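Local coordinates for separin (Saccharomyces cerevisiae, PDB 5U1T), which cleaves the Scc1 subunit of cohesin as a caspase-like cysteine protease at the onset of anaphase, and is held inactive by securin for most of the cell cycle, at residues A[757-769]-A[1086-1098]. Sequence-based numbering, arbitrary orientation.
Sequences ISAVIDCRKAQNL and VLNNIDNKNYREF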
ATOM      1  N   ILE A 757      -8.887 -15.469 -15.425  1.00 69.99           N
ATOM      2  CA  ILE A 757      -7.543 -16.040 -15.376  1.00 72.21           C
ATOM      3  C   ILE A 757      -6.464 -14.978 -15.227  1.00 72.53           C
ATOM      4  O   ILE A 757      -5.697 -14.982 -14.262  1.00 70.22           O
ATOM      5  CB  ILE A 757      -7.215 -16.864 -16.632  1.00 74.87           C
ATOM      6  CG1 ILE A 757      -8.253 -17.975 -16.832  1.00 76.29           C
ATOM      7  CG2 ILE A 757      -5.784 -17.421 -16.543  1.00 71.81           C
ATOM      8  CD1 ILE A 757      -8.396 -18.871 -15.633  1.00 69.64           C
ATOM      9  N   SER A 758      -6.403 -14.070 -16.188  1.00 71.81           N
ATOM     10  CA  SER A 758      -5.367 -13.060 -16.179  1.00 70.86           C
ATOM     11  C   SER A 758      -5.509 -12.155 -14.933  1.00 70.12           C
ATOM     12  O   SER A 758      -4.514 -11.706 -14.383  1.00 66.90           O
ATOM     13  CB  SER A 758      -5.395 -12.259 -17.490  1.00 60.55           C
ATOM     14  OG  SER A 758      -6.549 -11.456 -17.569  1.00 66.47           O
ATOM     15  N   ALA A 759      -6.728 -11.928 -14.454  1.00 71.17           N
ATOM     16  CA  ALA A 759      -6.887 -11.201 -13.187  1.00 66.29           C
ATOM     17  C   ALA A 759      -6.239 -11.956 -12.025  1.00 65.96           C
ATOM     18  O   ALA A 759      -5.648 -11.353 -11.140  1.00 66.91           O
ATOM     19  CB  ALA A 759      -8.347 -10.945 -12.887  1.00 64.10           C
ATOM     20  N   VAL A 760      -6.358 -13.281 -12.030  1.00 69.21           N
ATOM     21  CA  VAL A 760      -5.718 -14.100 -11.001  1.00 67.88           C
ATOM     22  C   VAL A 760      -4.207 -13.953 -11.104  1.00 70.90           C
ATOM     23  O   VAL A 760      -3.533 -13.802 -10.093  1.00 72.23           O
ATOM     24  CB  VAL A 760      -6.098 -15.598 -11.108  1.00 65.17           C
ATOM     25  CG1 VAL A 760      -5.201 -16.446 -10.219  1.00 59.58           C
ATOM     26  CG2 VAL A 760      -7.538 -15.801 -10.722  1.00 67.08           C
ATOM     27  N   ILE A 761      -3.686 -13.984 -12.327  1.00 73.92           N
ATOM     28  CA  ILE A 761      -2.248 -13.882 -12.546  1.00 70.52           C
ATOM     29  C   ILE A 761      -1.703 -12.534 -12.076  1.00 73.81           C
ATOM     30  O   ILE A 761      -0.687 -12.489 -11.383  1.00 73.73           O
ATOM     31  CB  ILE A 761      -1.893 -14.092 -14.013  1.00 70.73           C
ATOM     32  CG1 ILE A 761      -2.300 -15.505 -14.424  1.00 71.14           C
ATOM     33  CG2 ILE A 761      -0.406 -13.860 -14.241  1.00 71.17           C
ATOM     34  CD1 ILE A 761      -1.960 -15.861 -15.850  1.00 76.29           C
ATOM     35  N   ASP A 762      -2.391 -11.452 -12.441  1.00 67.21           N
ATOM     36  CA  ASP A 762      -2.016 -10.109 -12.022  1.00 66.37           C
ATOM     37  C   ASP A 762      -1.863 -10.038 -10.513  1.00 72.22           C
ATOM     38  O   ASP A 762      -0.774  -9.749 -10.002  1.00 73.90           O
ATOM     39  CB  ASP A 762      -3.046  -9.087 -12.488  1.00 60.00           C
ATOM     40  CG  ASP A 762      -2.929  -8.782 -13.963  1.00 63.35           C
ATOM     41  OD1 ASP A 762      -1.957  -9.238 -14.608  1.00 62.65           O
ATOM     42  OD2 ASP A 762      -3.814  -8.070 -14.485  1.00 72.09           O
ATOM     43  N   CYS A 763      -2.967 -10.294  -9.820  1.00 69.57           N
ATOM     44  CA  CYS A 763      -3.002 -10.431  -8.368  1.00 67.19           C
ATOM     45  C   CYS A 763      -1.804 -11.151  -7.776  1.00 64.93           C
ATOM     46  O   CYS A 763      -1.298 -10.761  -6.731  1.00 69.71           O
ATOM     47  CB  CYS A 763      -4.261 -11.190  -7.951  1.00 69.82           C
ATOM     48  SG  CYS A 763      -5.515 -10.151  -7.276  1.00 73.03           S
ATOM     49  N   ARG A 764      -1.367 -12.216  -8.435  1.00 64.13           N
ATOM     50  CA  ARG A 764      -0.279 -13.030  -7.910  1.00 70.29           C
ATOM     51  C   ARG A 764       1.079 -12.361  -8.133  1.00 68.44           C
ATOM     52  O   ARG A 764       1.996 -12.547  -7.343  1.00 69.10           O
ATOM     53  CB  ARG A 764      -0.309 -14.425  -8.540  1.00 72.26           C
ATOM     54  CG  ARG A 764      -1.584 -15.227  -8.206  1.00 75.28           C
ATOM     55  CD  ARG A 764      -1.537 -15.864  -6.825  1.00 73.12           C
ATOM     56  NE  ARG A 764      -0.316 -16.646  -6.690  1.00 74.27           N
ATOM     57  CZ  ARG A 764       0.764 -16.225  -6.038  1.00 80.62           C
ATOM     58  NH1 ARG A 764       1.846 -16.994  -5.993  1.00 84.77           N
ATOM     59  NH2 ARG A 764       0.766 -15.035  -5.434  1.00 77.57           N
ATOM     60  N   LYS A 765       1.202 -11.586  -9.206  1.00 65.97           N
ATOM     61  CA  LYS A 765       2.390 -10.782  -9.414  1.00 66.17           C
ATOM     62  C   LYS A 765       2.487  -9.725  -8.322  1.00 70.45           C
ATOM     63  O   LYS A 765       3.562  -9.474  -7.775  1.00 67.58           O
ATOM     64  CB  LYS A 765       2.366 -10.112 -10.778  1.00 67.62           C
ATOM     65  CG  LYS A 765       2.429 -11.048 -11.933  1.00 71.03           C
ATOM     66  CD  LYS A 765       2.325 -10.261 -13.218  1.00 71.04           C
ATOM     67  CE  LYS A 765       2.259 -11.188 -14.410  1.00 71.74           C
ATOM     68  NZ  LYS A 765       2.001 -10.439 -15.659  1.00 71.95           N
ATOM     69  N   ALA A 766       1.347  -9.107  -8.020  1.00 61.77           N
ATOM     70  CA  ALA A 766       1.271  -8.083  -7.001  1.00 59.26           C
ATOM     71  C   ALA A 766       1.757  -8.646  -5.677  1.00 63.62           C
ATOM     72  O   ALA A 766       2.503  -7.999  -4.954  1.00 67.81           O
ATOM     73  CB  ALA A 766      -0.137  -7.555  -6.877  1.00 54.39           C
ATOM     74  N   GLN A 767       1.358  -9.867  -5.369  1.00 63.52           N
ATOM     75  CA  GLN A 767       1.764 -10.490  -4.120  1.00 66.64           C
ATOM     76  C   GLN A 767       3.219 -10.929  -4.126  1.00 67.87           C
ATOM     77  O   GLN A 767       3.882 -10.919  -3.093  1.00 71.23           O
ATOM     78  CB  GLN A 767       0.881 -11.687  -3.822  1.00 67.29           C
ATOM     79  CG  GLN A 767      -0.446 -11.314  -3.274  1.00 63.71           C
ATOM     80  CD  GLN A 767      -1.073 -12.463  -2.523  1.00 76.82           C
ATOM     81  OE1 GLN A 767      -0.973 -13.635  -2.945  1.00 72.18           O
ATOM     82  NE2 GLN A 767      -1.715 -12.149  -1.387  1.00 76.77           N
ATOM     83  N   ASN A 768       3.718 -11.339  -5.279  1.00 67.44           N
ATOM     84  CA  ASN A 768       5.105 -11.746  -5.349  1.00 68.74           C
ATOM     85  C   ASN A 768       6.026 -10.536  -5.239  1.00 68.03           C
ATOM     86  O   ASN A 768       7.091 -10.618  -4.631  1.00 71.34           O
ATOM     87  CB  ASN A 768       5.370 -12.531  -6.635  1.00 75.85           C
ATOM     88  CG  ASN A 768       4.749 -13.921  -6.602  1.00 76.51           C
ATOM     89  OD1 ASN A 768       4.382 -14.425  -5.540  1.00 75.33           O
ATOM     90  ND2 ASN A 768       4.628 -14.544  -7.766  1.00 78.49           N
ATOM     91  N   LEU A 769       5.605  -9.422  -5.791  1.00 62.02           N
ATOM     92  CA  LEU A 769       6.396  -8.229  -5.708  1.00 66.83           C
ATOM     93  C   LEU A 769       6.465  -7.762  -4.286  1.00 70.11           C
ATOM     94  O   LEU A 769       7.470  -7.275  -3.839  1.00 70.41           O
ATOM     95  CB  LEU A 769       5.776  -7.130  -6.539  1.00 66.31           C
ATOM     96  CG  LEU A 769       6.087  -7.121  -8.015  1.00 63.23           C
ATOM     97  CD1 LEU A 769       5.468  -5.885  -8.587  1.00 66.44           C
ATOM     98  CD2 LEU A 769       7.570  -7.083  -8.248  1.00 65.39           C
ATOM     99  N   VAL A1086      -8.650 -25.167 -15.663  1.00 62.19           N
ATOM    100  CA  VAL A1086      -7.748 -24.189 -16.277  1.00 64.93           C
ATOM    101  C   VAL A1086      -6.781 -23.549 -15.274  1.00 72.73           C
ATOM    102  O   VAL A1086      -5.566 -23.542 -15.495  1.00 75.98           O
ATOM    103  CB  VAL A1086      -8.530 -23.073 -16.991  1.00 60.57           C
ATOM    104  CG1 VAL A1086      -7.596 -21.941 -17.381  1.00 63.47           C
ATOM    105  CG2 VAL A1086      -9.241 -23.628 -18.214  1.00 59.16           C
ATOM    106  N   LEU A1087      -7.323 -23.029 -14.174  1.00 71.51           N
ATOM    107  CA  LEU A1087      -6.520 -22.383 -13.143  1.00 68.35           C
ATOM    108  C   LEU A1087      -5.480 -23.317 -12.530  1.00 70.86           C
ATOM    109  O   LEU A1087      -4.504 -22.858 -11.929  1.00 77.11           O
ATOM    110  CB  LEU A1087      -7.420 -21.819 -12.042  1.00 66.80           C
ATOM    111  CG  LEU A1087      -7.988 -20.421 -12.313  1.00 70.62           C
ATOM    112  CD1 LEU A1087      -8.961 -20.011 -11.231  1.00 72.40           C
ATOM    113  CD2 LEU A1087      -6.878 -19.379 -12.428  1.00 72.33           C
ATOM    114  N   ASN A1088      -5.613 -24.605 -12.757  1.00 72.64           N
ATOM    115  CA  ASN A1088      -4.743 -25.569 -12.112  1.00 76.35           C
ATOM    116  C   ASN A1088      -3.630 -26.030 -13.040  1.00 78.40           C
ATOM    117  O   ASN A1088      -2.611 -26.504 -12.600  1.00 78.95           O
ATOM    118  CB  ASN A1088      -5.555 -26.763 -11.643  1.00 69.13           C
ATOM    119  CG  ASN A1088      -5.342 -27.081 -10.186  1.00 76.89           C
ATOM    120  OD1 ASN A1088      -4.293 -27.545  -9.800  1.00 82.77           O
ATOM    121  ND2 ASN A1088      -6.349 -26.850  -9.376  1.00 74.41           N
ATOM    122  N   ASN A1089      -3.830 -25.889 -14.335  1.00 80.40           N
ATOM    123  CA  ASN A1089      -2.798 -26.229 -15.298  1.00 78.78           C
ATOM    124  C   ASN A1089      -2.022 -24.982 -15.740  1.00 80.28           C
ATOM    125  O   ASN A1089      -1.239 -25.028 -16.694  1.00 74.93           O
ATOM    126  CB  ASN A1089      -3.413 -26.949 -16.492  1.00 71.13           C
ATOM    127  CG  ASN A1089      -3.931 -28.347 -16.134  1.00 78.70           C
ATOM    128  OD1 ASN A1089      -5.104 -28.530 -15.772  1.00 79.69           O
ATOM    129  ND2 ASN A1089      -3.060 -29.341 -16.247  1.00 77.90           N
ATOM    130  N   ILE A1090      -2.236 -23.878 -15.023  1.00 76.37           N
ATOM    131  CA  ILE A1090      -1.483 -22.644 -15.226  1.00 76.37           C
ATOM    132  C   ILE A1090       0.011 -22.813 -14.949  1.00 82.35           C
ATOM    133  O   ILE A1090       0.399 -23.227 -13.857  1.00 80.93           O
ATOM    134  CB  ILE A1090      -1.994 -21.508 -14.309  1.00 79.09           C
ATOM    135  CG1 ILE A1090      -3.423 -21.105 -14.673  1.00 78.32           C
ATOM    136  CG2 ILE A1090      -1.063 -20.306 -14.387  1.00 75.75           C
ATOM    137  CD1 ILE A1090      -3.820 -19.718 -14.154  1.00 77.55           C
ATOM    138  N   ASP A1091       0.847 -22.480 -15.927  1.00 81.63           N
ATOM    139  CA  ASP A1091       2.290 -22.498 -15.725  1.00 85.24           C
ATOM    140  C   ASP A1091       2.694 -21.494 -14.652  1.00 88.14           C
ATOM    141  O   ASP A1091       2.352 -20.313 -14.734  1.00 86.72           O
ATOM    142  CB  ASP A1091       3.013 -22.189 -17.030  1.00 90.31           C
ATOM    143  CG  ASP A1091       4.502 -22.442 -16.944  1.00 94.09           C
ATOM    144  OD1 ASP A1091       5.153 -21.911 -16.014  1.00 93.52           O
ATOM    145  OD2 ASP A1091       5.026 -23.184 -17.809  1.00 97.41           O
ATOM    146  N   ASN A1092       3.441 -21.950 -13.652  1.00 88.37           N
ATOM    147  CA  ASN A1092       3.799 -21.079 -12.531  1.00 86.04           C
ATOM    148  C   ASN A1092       4.787 -19.964 -12.880  1.00 86.04           C
ATOM    149  O   ASN A1092       4.982 -19.056 -12.080  1.00 87.62           O
ATOM    150  CB  ASN A1092       4.350 -21.917 -11.372  1.00 85.87           C
ATOM    151  CG  ASN A1092       3.244 -22.436 -10.462  1.00 90.97           C
ATOM    152  OD1 ASN A1092       2.814 -23.595 -10.557  1.00 96.56           O
ATOM    153  ND2 ASN A1092       2.757 -21.566  -9.592  1.00 87.94           N
ATOM    154  N   LYS A1093       5.392 -20.021 -14.065  1.00 87.70           N
ATOM    155  CA  LYS A1093       6.260 -18.936 -14.532  1.00 91.16           C
ATOM    156  C   LYS A1093       5.465 -17.642 -14.754  1.00 91.17           C
ATOM    157  O   LYS A1093       6.031 -16.534 -14.709  1.00 94.65           O
ATOM    158  CB  LYS A1093       6.984 -19.321 -15.833  1.00 94.83           C
ATOM    159  CG  LYS A1093       6.299 -18.819 -17.118  1.00 98.45           C
ATOM    160  CD  LYS A1093       7.145 -19.103 -18.370  1.00102.74           C
ATOM    161  CE  LYS A1093       6.458 -18.622 -19.664  1.00 98.61           C
ATOM    162  NZ  LYS A1093       5.094 -19.198 -19.878  1.00 91.38           N
ATOM    163  N   ASN A1094       4.159 -17.792 -14.991  1.00 87.62           N
ATOM    164  CA  ASN A1094       3.270 -16.666 -15.290  1.00 89.76           C
ATOM    165  C   ASN A1094       3.091 -15.732 -14.102  1.00 82.96           C
ATOM    166  O   ASN A1094       2.879 -14.529 -14.262  1.00 82.22           O
ATOM    167  CB  ASN A1094       1.900 -17.176 -15.746  1.00 91.75           C
ATOM    168  CG  ASN A1094       1.912 -17.710 -17.174  1.00 90.18           C
ATOM    169  OD1 ASN A1094       1.151 -17.243 -18.021  1.00 91.23           O
ATOM    170  ND2 ASN A1094       2.778 -18.689 -17.448  1.00 89.84           N
ATOM    171  N   TYR A1095       3.189 -16.298 -12.908  1.00 86.86           N
ATOM    172  CA  TYR A1095       3.025 -15.536 -11.683  1.00 86.87           C
ATOM    173  C   TYR A1095       4.261 -14.698 -11.328  1.00 91.06           C
ATOM    174  O   TYR A1095       4.199 -13.845 -10.438  1.00 88.09           O
ATOM    175  CB  TYR A1095       2.679 -16.487 -10.538  1.00 84.75           C
ATOM    176  CG  TYR A1095       1.406 -17.259 -10.784  1.00 83.47           C
ATOM    177  CD1 TYR A1095       0.275 -16.626 -11.272  1.00 78.57           C
ATOM    178  CD2 TYR A1095       1.342 -18.628 -10.549  1.00 85.22           C
ATOM    179  CE1 TYR A1095      -0.902 -17.333 -11.503  1.00 80.45           C
ATOM    180  CE2 TYR A1095       0.172 -19.347 -10.780  1.00 82.25           C
ATOM    181  CZ  TYR A1095      -0.948 -18.693 -11.255  1.00 81.82           C
ATOM    182  OH  TYR A1095      -2.117 -19.395 -11.489  1.00 86.19           O
ATOM    183  N   ARG A1096       5.371 -14.920 -12.027  1.00 94.48           N
ATOM    184  CA  ARG A1096       6.607 -14.202 -11.712  1.00 91.92           C
ATOM    185  C   ARG A1096       7.246 -13.478 -12.904  1.00 90.86           C
ATOM    186  O   ARG A1096       8.460 -13.245 -12.917  1.00 96.92           O
ATOM    187  CB  ARG A1096       7.626 -15.169 -11.093  1.00 87.58           C
ATOM    188  CG  ARG A1096       7.619 -15.149  -9.573  1.00 90.38           C
ATOM    189  CD  ARG A1096       8.095 -16.476  -8.981  1.00 96.70           C
ATOM    190  NE  ARG A1096       7.575 -16.670  -7.622  1.00 99.38           N
ATOM    191  CZ  ARG A1096       7.788 -17.749  -6.867  1.00 96.44           C
ATOM    192  NH1 ARG A1096       7.259 -17.817  -5.646  1.00 94.01           N
ATOM    193  NH2 ARG A1096       8.524 -18.757  -7.330  1.00 91.43           N
ATOM    194  N   GLU A1097       6.444 -13.098 -13.893  1.00 86.91           N
ATOM    195  CA  GLU A1097       6.979 -12.342 -15.026  1.00 89.49           C
ATOM    196  C   GLU A1097       6.343 -10.947 -15.092  1.00 88.80           C
ATOM    197  O   GLU A1097       5.138 -10.808 -15.301  1.00 84.85           O
ATOM    198  CB  GLU A1097       6.785 -13.134 -16.327  1.00 93.84           C
ATOM    199  CG  GLU A1097       7.770 -14.322 -16.429  1.00 99.56           C
ATOM    200  CD  GLU A1097       7.500 -15.259 -17.614  1.00106.43           C
ATOM    201  OE1 GLU A1097       8.478 -15.845 -18.148  1.00109.52           O
ATOM    202  OE2 GLU A1097       6.316 -15.424 -18.005  1.00103.34           O
ATOM    203  N   PHE A1098       7.172  -9.919 -14.894  1.00 90.21           N
ATOM    204  CA  PHE A1098       6.688  -8.554 -14.661  1.00 82.41           C
ATOM    205  C   PHE A1098       6.841  -7.602 -15.858  1.00 83.89           C
ATOM    206  O   PHE A1098       5.936  -6.808 -16.157  1.00 83.95           O
ATOM    207  CB  PHE A1098       7.413  -7.982 -13.461  1.00 73.74           C
ATOM    208  CG  PHE A1098       7.338  -8.852 -12.240  1.00 76.84           C
ATOM    209  CD1 PHE A1098       6.125  -9.334 -11.786  1.00 78.16           C
ATOM    210  CD2 PHE A1098       8.480  -9.182 -11.536  1.00 79.90           C
ATOM    211  CE1 PHE A1098       6.052 -10.128 -10.645  1.00 77.47           C
ATOM    212  CE2 PHE A1098       8.412  -9.977 -10.400  1.00 79.85           C
ATOM    213  CZ  PHE A1098       7.198 -10.450  -9.956  1.00 75.55           C
TER
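Tyr1095 CG lies anti to its own carbonyl carbon (chi1 -60°), and Arg764 CG has the same setting (chi1 -63°). These torsions bring the tyrosine ring beside the start of the arginine chain. The contact lies in the helical part of separase, where 1086-1098, the end of helix 1075-1088 and the turns after it, runs along helix 756-775. Arg764 CB is 3.6 Å from Tyr1095 CD1. Arg764 NE sits over one face of the ring, but its guanidinium is too distant for more than a weak cation-pi attraction. That NE instead donates to the backbone of the chain of another protein, which also packs on Tyr1095. Ile761 CG1 approaches Tyr1095 CE1 to 3.7 Å, with the two side chains crossing at about a right angle. At the start of the contact, Ile757 CD1 touches both Val1086 CG1 and Leu1087 CD2. Before Tyr1095 the chain makes an Asx turn, in which Asp1091 OD1 accepts from Lys1093 N. At the other end, Leu769 CD2 forms a CH-pi contact 3.9 Å from the centroid of the Phe1098 ring, while Lys765 CB meets the ring edge. Cys763 and Gln767 pack on helix 782-805, and Ala759 and Ala766 on helix 729-752. One hydrogen bond crosses the contact: Asn768 ND2 reaches Tyr1095 O at 2.8 Å, bent to 135° and coming from above the carbonyl plane.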